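Local coordinates for enoyl-CoA hydratase/isomerase family protein (Ruegeria pomeroyi, PDB 3L3S), which probably acts as a hydro-lyase of the crotonase superfamily, with a likely role in fatty acid metabolism, at residues A118-A124 with T150-V155; L128-A134 with I185-E191. All coordinates share one frame; numbering follows the deposited sequence.

Contact 1: A118-A124 with T150-V155; sequences AGLQLMA and TPAVAV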
ATOM      1  N   ALA B 118      21.750   3.042  -3.254  1.00 21.42           N
ATOM      2  CA  ALA B 118      21.809   2.078  -2.149  1.00 23.08           C
ATOM      3  C   ALA B 118      21.731   2.766  -0.779  1.00 21.67           C
ATOM      4  O   ALA B 118      21.497   2.117   0.238  1.00 22.40           O
ATOM      5  CB  ALA B 118      23.054   1.201  -2.261  1.00 21.84           C
ATOM      6  N   GLY B 119      21.874   4.093  -0.800  1.00 22.45           N
ATOM      7  CA  GLY B 119      21.783   4.918   0.390  1.00 21.08           C
ATOM      8  C   GLY B 119      20.335   5.121   0.785  1.00 22.67           C
ATOM      9  O   GLY B 119      20.024   5.280   1.973  1.00 23.74           O
ATOM     10  N   LEU B 120      19.448   5.110  -0.211  1.00 21.62           N
ATOM     11  CA  LEU B 120      18.014   5.233   0.041  1.00 23.62           C
ATOM     12  C   LEU B 120      17.486   3.859   0.478  1.00 21.95           C
ATOM     13  O   LEU B 120      16.572   3.780   1.280  1.00 21.40           O
ATOM     14  CB  LEU B 120      17.271   5.744  -1.197  1.00 25.03           C
ATOM     15  CG  LEU B 120      15.768   6.029  -1.091  1.00 25.44           C
ATOM     16  CD1 LEU B 120      15.467   7.029   0.015  1.00 25.80           C
ATOM     17  CD2 LEU B 120      15.274   6.534  -2.412  1.00 25.10           C
ATOM     18  N   GLN B 121      18.133   2.798  -0.005  1.00 21.74           N
ATOM     19  CA  GLN B 121      17.797   1.411   0.332  1.00 22.88           C
ATOM     20  C   GLN B 121      18.050   1.123   1.820  1.00 21.29           C
ATOM     21  O   GLN B 121      17.204   0.521   2.478  1.00 23.85           O
ATOM     22  CB  GLN B 121      18.626   0.456  -0.536  1.00 22.41           C
ATOM     23  CG  GLN B 121      18.503  -1.030  -0.225  1.00 23.58           C
ATOM     24  CD  GLN B 121      19.254  -1.916  -1.202  1.00 23.69           C
ATOM     25  OE1 GLN B 121      20.149  -1.471  -1.932  1.00 24.22           O
ATOM     26  NE2 GLN B 121      18.881  -3.184  -1.228  1.00 25.21           N
ATOM     27  N   LEU B 122      19.200   1.584   2.326  1.00 19.06           N
ATOM     28  CA  LEU B 122      19.620   1.416   3.725  1.00 17.79           C
ATOM     29  C   LEU B 122      18.593   2.027   4.654  1.00 20.59           C
ATOM     30  O   LEU B 122      18.213   1.433   5.671  1.00 22.33           O
ATOM     31  CB  LEU B 122      20.975   2.103   3.963  1.00 16.47           C
ATOM     32  CG  LEU B 122      21.654   1.973   5.341  1.00 15.93           C
ATOM     33  CD1 LEU B 122      22.172   0.553   5.549  1.00 11.99           C
ATOM     34  CD2 LEU B 122      22.799   2.980   5.459  1.00 12.67           C
HETATM   35  N   MSE B 123      18.134   3.211   4.254  1.00 22.04           N
HETATM   36  CA  MSE B 123      17.133   3.973   4.977  1.00 23.97           C
HETATM   37  C   MSE B 123      15.783   3.243   4.867  1.00 21.80           C
HETATM   38  O   MSE B 123      15.113   3.026   5.872  1.00 21.07           O
HETATM   39  CB  MSE B 123      17.034   5.374   4.372  1.00 28.27           C
HETATM   40  CG  MSE B 123      16.299   6.361   5.227  1.00 36.59           C
HETATM   41 SE   MSE B 123      15.241   7.607   4.174  1.00 50.62          SE
HETATM   42  CE  MSE B 123      14.002   6.258   3.532  1.00 40.08           C
ATOM     43  N   ALA B 124      15.437   2.820   3.651  1.00 18.88           N
ATOM     44  CA  ALA B 124      14.195   2.103   3.384  1.00 18.05           C
ATOM     45  C   ALA B 124      14.118   0.751   4.089  1.00 19.08           C
ATOM     46  O   ALA B 124      13.029   0.314   4.437  1.00 20.32           O
ATOM     47  CB  ALA B 124      13.985   1.938   1.899  1.00 17.06           C
ATOM     48  N   THR B 150      18.197  -3.234  -7.179  1.00 27.96           N
ATOM     49  CA  THR B 150      18.256  -3.646  -5.771  1.00 27.74           C
ATOM     50  C   THR B 150      17.717  -2.579  -4.807  1.00 27.90           C
ATOM     51  O   THR B 150      16.987  -2.929  -3.900  1.00 30.47           O
ATOM     52  CB  THR B 150      19.642  -4.241  -5.354  1.00 28.28           C
ATOM     53  OG1 THR B 150      20.714  -3.376  -5.751  1.00 29.25           O
ATOM     54  CG2 THR B 150      19.846  -5.605  -5.971  1.00 27.79           C
ATOM     55  N   PRO B 151      18.029  -1.265  -5.019  1.00 27.73           N
ATOM     56  CA  PRO B 151      17.461  -0.299  -4.075  1.00 25.18           C
ATOM     57  C   PRO B 151      15.951  -0.153  -4.166  1.00 24.38           C
ATOM     58  O   PRO B 151      15.310   0.117  -3.151  1.00 23.83           O
ATOM     59  CB  PRO B 151      18.197   0.992  -4.422  1.00 24.93           C
ATOM     60  CG  PRO B 151      19.502   0.507  -4.832  1.00 26.62           C
ATOM     61  CD  PRO B 151      19.136  -0.607  -5.751  1.00 27.34           C
ATOM     62  N   ALA B 152      15.387  -0.435  -5.349  1.00 22.05           N
ATOM     63  CA  ALA B 152      13.936  -0.340  -5.545  1.00 20.43           C
ATOM     64  C   ALA B 152      13.155  -1.462  -4.844  1.00 20.49           C
ATOM     65  O   ALA B 152      11.941  -1.349  -4.663  1.00 17.69           O
ATOM     66  CB  ALA B 152      13.572  -0.275  -7.022  1.00 20.42           C
ATOM     67  N   VAL B 153      13.868  -2.510  -4.416  1.00 19.17           N
ATOM     68  CA  VAL B 153      13.274  -3.634  -3.688  1.00 17.18           C
ATOM     69  C   VAL B 153      12.815  -3.162  -2.303  1.00 18.29           C
ATOM     70  O   VAL B 153      11.639  -3.302  -1.965  1.00 20.80           O
ATOM     71  CB  VAL B 153      14.258  -4.834  -3.575  1.00 16.58           C
ATOM     72  CG1 VAL B 153      13.693  -5.943  -2.691  1.00 18.76           C
ATOM     73  CG2 VAL B 153      14.547  -5.394  -4.941  1.00 12.00           C
ATOM     74  N   ALA B 154      13.727  -2.555  -1.549  1.00 13.91           N
ATOM     75  CA  ALA B 154      13.412  -2.050  -0.218  1.00 13.72           C
ATOM     76  C   ALA B 154      12.496  -0.826  -0.276  1.00 15.61           C
ATOM     77  O   ALA B 154      11.593  -0.704   0.555  1.00 18.58           O
ATOM     78  CB  ALA B 154      14.685  -1.729   0.556  1.00 11.16           C
ATOM     79  N   VAL B 155      12.698   0.034  -1.284  1.00 14.90           N
ATOM     80  CA  VAL B 155      11.881   1.244  -1.483  1.00 15.84           C
ATOM     81  C   VAL B 155      10.422   0.890  -1.847  1.00 16.31           C
ATOM     82  O   VAL B 155       9.492   1.498  -1.314  1.00 15.26           O
ATOM     83  CB  VAL B 155      12.504   2.215  -2.553  1.00 14.18           C
ATOM     84  CG1 VAL B 155      11.649   3.461  -2.732  1.00 13.33           C
ATOM     85  CG2 VAL B 155      13.893   2.654  -2.130  1.00 16.12           C
TER
HETATM   86  O   HOH W   1      11.606  -1.439   3.193  1.00 22.71           O
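The flat carboxamide of Gln121 lies with one face over Thr150 and Pro151, where the CA of Pro151 and the carbonyl oxygen of Thr150 sit beneath it. Two short helices of the crotonase fold pack nearly parallel here, with axes 8.1 Å apart at 27°, in a fully buried interface. OE1 sits over the face of the Pro151 ring, 3.6 Å from CG, with the amide and the ring nearly parallel. On the same face, NE2 passes 3.3 Å from O of Thr150, but that oxygen lies almost straight below the amide plane, and this is a contact without a hydrogen bond. NE2 is instead bonded to the hydroxyl of Tyr232 of a second subunit. With CG anti to the backbone N (chi1 174°), the extended Gln121 chain crosses to helix 150-155, and its CG meets CB of Ala154 at 4.0 Å. Replacing this glutamine by alanine would probably leave Tyr232 of the second subunit without its amide partner and open a gap above Pro151. Further along, Val155 brings CG2 against CG of Leu120 at 4.0 Å, the two side chains crossing at about a right angle. The same methyl also touches CB of Ala124, whose small side chain lets the helices close in beside Ala154. At the C-terminal end one water donates to both O of Ala124 (2.6 Å) and O of Ala154 (2.7 Å).

Contact 2: L128-A134 with I185-E191; sequences LAYASPA and INRILPE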
ATOM      1  N   LEU B 128      11.985   2.452  10.985  1.00 20.81           N
ATOM      2  CA  LEU B 128      11.610   3.864  11.046  1.00 22.70           C
ATOM      3  C   LEU B 128      12.655   4.795  10.384  1.00 22.44           C
ATOM      4  O   LEU B 128      13.825   4.428  10.227  1.00 22.23           O
ATOM      5  CB  LEU B 128      11.344   4.285  12.495  1.00 22.66           C
ATOM      6  CG  LEU B 128      10.317   3.482  13.313  1.00 25.97           C
ATOM      7  CD1 LEU B 128      10.257   3.988  14.740  1.00 24.70           C
ATOM      8  CD2 LEU B 128       8.947   3.528  12.652  1.00 22.44           C
ATOM      9  N   ALA B 129      12.208   5.975   9.954  1.00 21.07           N
ATOM     10  CA  ALA B 129      13.078   6.958   9.309  1.00 20.09           C
ATOM     11  C   ALA B 129      12.584   8.368   9.609  1.00 19.96           C
ATOM     12  O   ALA B 129      11.406   8.681   9.414  1.00 21.08           O
ATOM     13  CB  ALA B 129      13.137   6.727   7.800  1.00 18.38           C
ATOM     14  N   TYR B 130      13.479   9.191  10.148  1.00 17.63           N
ATOM     15  CA  TYR B 130      13.164  10.576  10.504  1.00 18.40           C
ATOM     16  C   TYR B 130      14.110  11.526   9.782  1.00 18.45           C
ATOM     17  O   TYR B 130      15.340  11.365   9.822  1.00 18.01           O
ATOM     18  CB  TYR B 130      13.233  10.774  12.028  1.00 16.26           C
ATOM     19  CG  TYR B 130      12.228   9.926  12.773  1.00 19.07           C
ATOM     20  CD1 TYR B 130      10.917  10.393  13.007  1.00 18.48           C
ATOM     21  CD2 TYR B 130      12.542   8.600  13.153  1.00 18.72           C
ATOM     22  CE1 TYR B 130       9.929   9.549  13.589  1.00 19.49           C
ATOM     23  CE2 TYR B 130      11.572   7.751  13.729  1.00 18.95           C
ATOM     24  CZ  TYR B 130      10.265   8.228  13.937  1.00 19.39           C
ATOM     25  OH  TYR B 130       9.297   7.369  14.412  1.00 21.47           O
ATOM     26  N   ALA B 131      13.523  12.506   9.115  1.00 19.50           N
ATOM     27  CA  ALA B 131      14.296  13.467   8.355  1.00 20.43           C
ATOM     28  C   ALA B 131      14.116  14.927   8.733  1.00 21.06           C
ATOM     29  O   ALA B 131      13.183  15.297   9.450  1.00 22.03           O
ATOM     30  CB  ALA B 131      14.027  13.273   6.868  1.00 20.51           C
ATOM     31  N   SER B 132      15.075  15.736   8.283  1.00 22.58           N
ATOM     32  CA  SER B 132      15.083  17.189   8.471  1.00 22.11           C
ATOM     33  C   SER B 132      14.463  17.713   7.170  1.00 22.72           C
ATOM     34  O   SER B 132      14.347  16.943   6.215  1.00 23.31           O
ATOM     35  CB  SER B 132      16.532  17.698   8.622  1.00 21.83           C
ATOM     36  OG  SER B 132      17.204  17.846   7.373  1.00 22.57           O
ATOM     37  N   PRO B 133      14.035  19.000   7.115  1.00 23.52           N
ATOM     38  CA  PRO B 133      13.447  19.504   5.862  1.00 23.68           C
ATOM     39  C   PRO B 133      14.348  19.530   4.629  1.00 23.44           C
ATOM     40  O   PRO B 133      13.858  19.355   3.516  1.00 26.44           O
ATOM     41  CB  PRO B 133      12.978  20.897   6.245  1.00 22.46           C
ATOM     42  CG  PRO B 133      12.525  20.696   7.624  1.00 22.87           C
ATOM     43  CD  PRO B 133      13.685  19.919   8.216  1.00 23.54           C
ATOM     44  N   ALA B 134      15.657  19.664   4.841  1.00 25.35           N
ATOM     45  CA  ALA B 134      16.647  19.702   3.757  1.00 26.17           C
ATOM     46  C   ALA B 134      16.958  18.343   3.109  1.00 27.18           C
ATOM     47  O   ALA B 134      17.675  18.277   2.104  1.00 28.44           O
ATOM     48  CB  ALA B 134      17.928  20.333   4.259  1.00 28.43           C
ATOM     49  N   ILE B 185       9.477   8.347   4.815  1.00 25.12           N
ATOM     50  CA  ILE B 185       9.938   8.712   6.156  1.00 25.32           C
ATOM     51  C   ILE B 185       8.706   8.787   7.067  1.00 25.77           C
ATOM     52  O   ILE B 185       7.579   8.864   6.571  1.00 24.72           O
ATOM     53  CB  ILE B 185      10.744  10.051   6.190  1.00 26.19           C
ATOM     54  CG1 ILE B 185       9.986  11.164   5.457  1.00 26.00           C
ATOM     55  CG2 ILE B 185      12.155   9.823   5.645  1.00 26.28           C
ATOM     56  CD1 ILE B 185      10.567  12.552   5.571  1.00 28.27           C
ATOM     57  N   ASN B 186       8.926   8.785   8.384  1.00 25.41           N
ATOM     58  CA  ASN B 186       7.839   8.825   9.370  1.00 24.96           C
ATOM     59  C   ASN B 186       7.373  10.203   9.836  1.00 27.25           C
ATOM     60  O   ASN B 186       6.172  10.404  10.063  1.00 27.93           O
ATOM     61  CB  ASN B 186       8.201   7.987  10.598  1.00 24.63           C
ATOM     62  CG  ASN B 186       8.293   6.502  10.292  1.00 24.58           C
ATOM     63  OD1 ASN B 186       7.320   5.759  10.449  1.00 25.89           O
ATOM     64  ND2 ASN B 186       9.464   6.062   9.854  1.00 24.14           N
ATOM     65  N   ARG B 187       8.314  11.139   9.997  1.00 27.27           N
ATOM     66  CA  ARG B 187       8.009  12.489  10.465  1.00 26.66           C
ATOM     67  C   ARG B 187       9.121  13.450  10.066  1.00 25.98           C
ATOM     68  O   ARG B 187      10.280  13.051   9.969  1.00 25.66           O
ATOM     69  CB  ARG B 187       7.845  12.474  11.996  1.00 30.67           C
ATOM     70  CG  ARG B 187       7.058  13.621  12.601  1.00 36.96           C
ATOM     71  CD  ARG B 187       6.788  13.374  14.090  1.00 42.96           C
ATOM     72  NE  ARG B 187       6.132  14.529  14.708  1.00 47.97           N
ATOM     73  CZ  ARG B 187       5.981  14.718  16.018  1.00 49.88           C
ATOM     74  NH1 ARG B 187       6.427  13.822  16.895  1.00 51.63           N
ATOM     75  NH2 ARG B 187       5.420  15.838  16.457  1.00 50.59           N
ATOM     76  N   ILE B 188       8.753  14.700   9.782  1.00 26.49           N
ATOM     77  CA  ILE B 188       9.725  15.745   9.432  1.00 25.19           C
ATOM     78  C   ILE B 188       9.893  16.609  10.670  1.00 25.09           C
ATOM     79  O   ILE B 188       8.915  17.099  11.231  1.00 24.09           O
ATOM     80  CB  ILE B 188       9.257  16.679   8.274  1.00 25.02           C
ATOM     81  CG1 ILE B 188       9.085  15.907   6.962  1.00 24.13           C
ATOM     82  CG2 ILE B 188      10.296  17.781   8.035  1.00 27.25           C
ATOM     83  CD1 ILE B 188       8.364  16.715   5.889  1.00 19.16           C
ATOM     84  N   LEU B 189      11.140  16.782  11.097  1.00 25.40           N
ATOM     85  CA  LEU B 189      11.448  17.595  12.271  1.00 27.73           C
ATOM     86  C   LEU B 189      12.510  18.667  12.000  1.00 28.95           C
ATOM     87  O   LEU B 189      13.351  18.487  11.108  1.00 28.27           O
ATOM     88  CB  LEU B 189      11.919  16.694  13.419  1.00 27.96           C
ATOM     89  CG  LEU B 189      10.757  15.969  14.094  1.00 29.11           C
ATOM     90  CD1 LEU B 189      10.874  14.490  13.803  1.00 25.87           C
ATOM     91  CD2 LEU B 189      10.688  16.295  15.564  1.00 30.09           C
ATOM     92  N   PRO B 190      12.451  19.826  12.716  1.00 29.37           N
ATOM     93  CA  PRO B 190      13.467  20.872  12.499  1.00 29.73           C
ATOM     94  C   PRO B 190      14.836  20.288  12.886  1.00 28.76           C
ATOM     95  O   PRO B 190      14.932  19.556  13.877  1.00 29.08           O
ATOM     96  CB  PRO B 190      13.017  22.000  13.444  1.00 30.14           C
ATOM     97  CG  PRO B 190      12.089  21.326  14.431  1.00 30.41           C
ATOM     98  CD  PRO B 190      11.367  20.343  13.577  1.00 28.65           C
ATOM     99  N   GLU B 191      15.855  20.554  12.064  1.00 29.18           N
ATOM    100  CA  GLU B 191      17.208  19.999  12.255  1.00 28.95           C
ATOM    101  C   GLU B 191      17.910  20.109  13.595  1.00 28.00           C
ATOM    102  O   GLU B 191      18.863  19.373  13.844  1.00 28.96           O
ATOM    103  CB  GLU B 191      18.165  20.383  11.117  1.00 29.23           C
ATOM    104  CG  GLU B 191      17.977  21.755  10.531  1.00 30.82           C
ATOM    105  CD  GLU B 191      16.963  21.798   9.390  1.00 29.18           C
ATOM    106  OE1 GLU B 191      17.334  21.462   8.244  1.00 27.84           O
ATOM    107  OE2 GLU B 191      15.801  22.191   9.636  1.00 29.79           O
TER
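Ile185 sets its branched side chain against the small residues of strand 128-131, with CG2 3.9 Å from CB of Ala129 and CD1 3.8 Å from CB of Ala131. CG1 stands between its own backbone N and carbonyl carbon (chi1 50°), a rotation that sends the longer branch along the strand from one alanine to the next. The following residue begins the backbone pairing: N of Asn186 donates to O of Ala129 at 2.7 Å, almost straight at 175°. CB of Asn186 approaches the Tyr130 ring obliquely at CE1, 3.8 Å away, while CB of Arg187 comes to the ring edge near its plane, 3.8 Å from CD1. Beyond CB the arginine chain runs extended, away from the strand. The tyrosine hydroxyl is tied to Glu166 of a third subunit, and its ring also meets His197 of helix 194-207.

The carbonyl of Arg187 accepts only a weak bond from N of Ala131 (3.4 Å). Ile188 is bridged to Ala131, their side chains on the same sheet face, and its CG2 touches CG of Pro133 at 3.7 Å; helix 176-182 packs on this isoleucine. Leu189 restores firm pairing, its N donating to O of Ala131 at 3.0 Å and 171°, and the same Ala131 oxygen also receives a CA-H contact from Ile188. In return, O of Leu189 takes a CA-H contact from Ser132. Finally Glu191, bent at chi2, folds its carboxylate back beside Ser132 and the CD of Pro133. Such a short parallel pairing, reached by a crossover through intervening helices, forms the outermost pairing of the larger sheet within this chain of the crotonase fold.

Overall arrangement
Contact 1 joins two buried helices near the middle of the chain, whereas contact 2 is the outermost strand pairing of the larger sheet within this chain; their centres lie about 17 Å apart. Helix 118-124 connects them directly, since it leads into strand 128-131. Selenomethionine Met123 completes the link, its SE lying 4.1 Å from CG2 of Ile185 and its CG 4.1 Å from CB of Ala129. Both contacts also face neighbouring subunits: Arg162 of the third subunit bonds to O of Met123 and packs on Ala129. In crotonases the first turn of the helix corresponding to 118-124 contributes to the oxyanion hole, so contact 1 probably lies beside the active site.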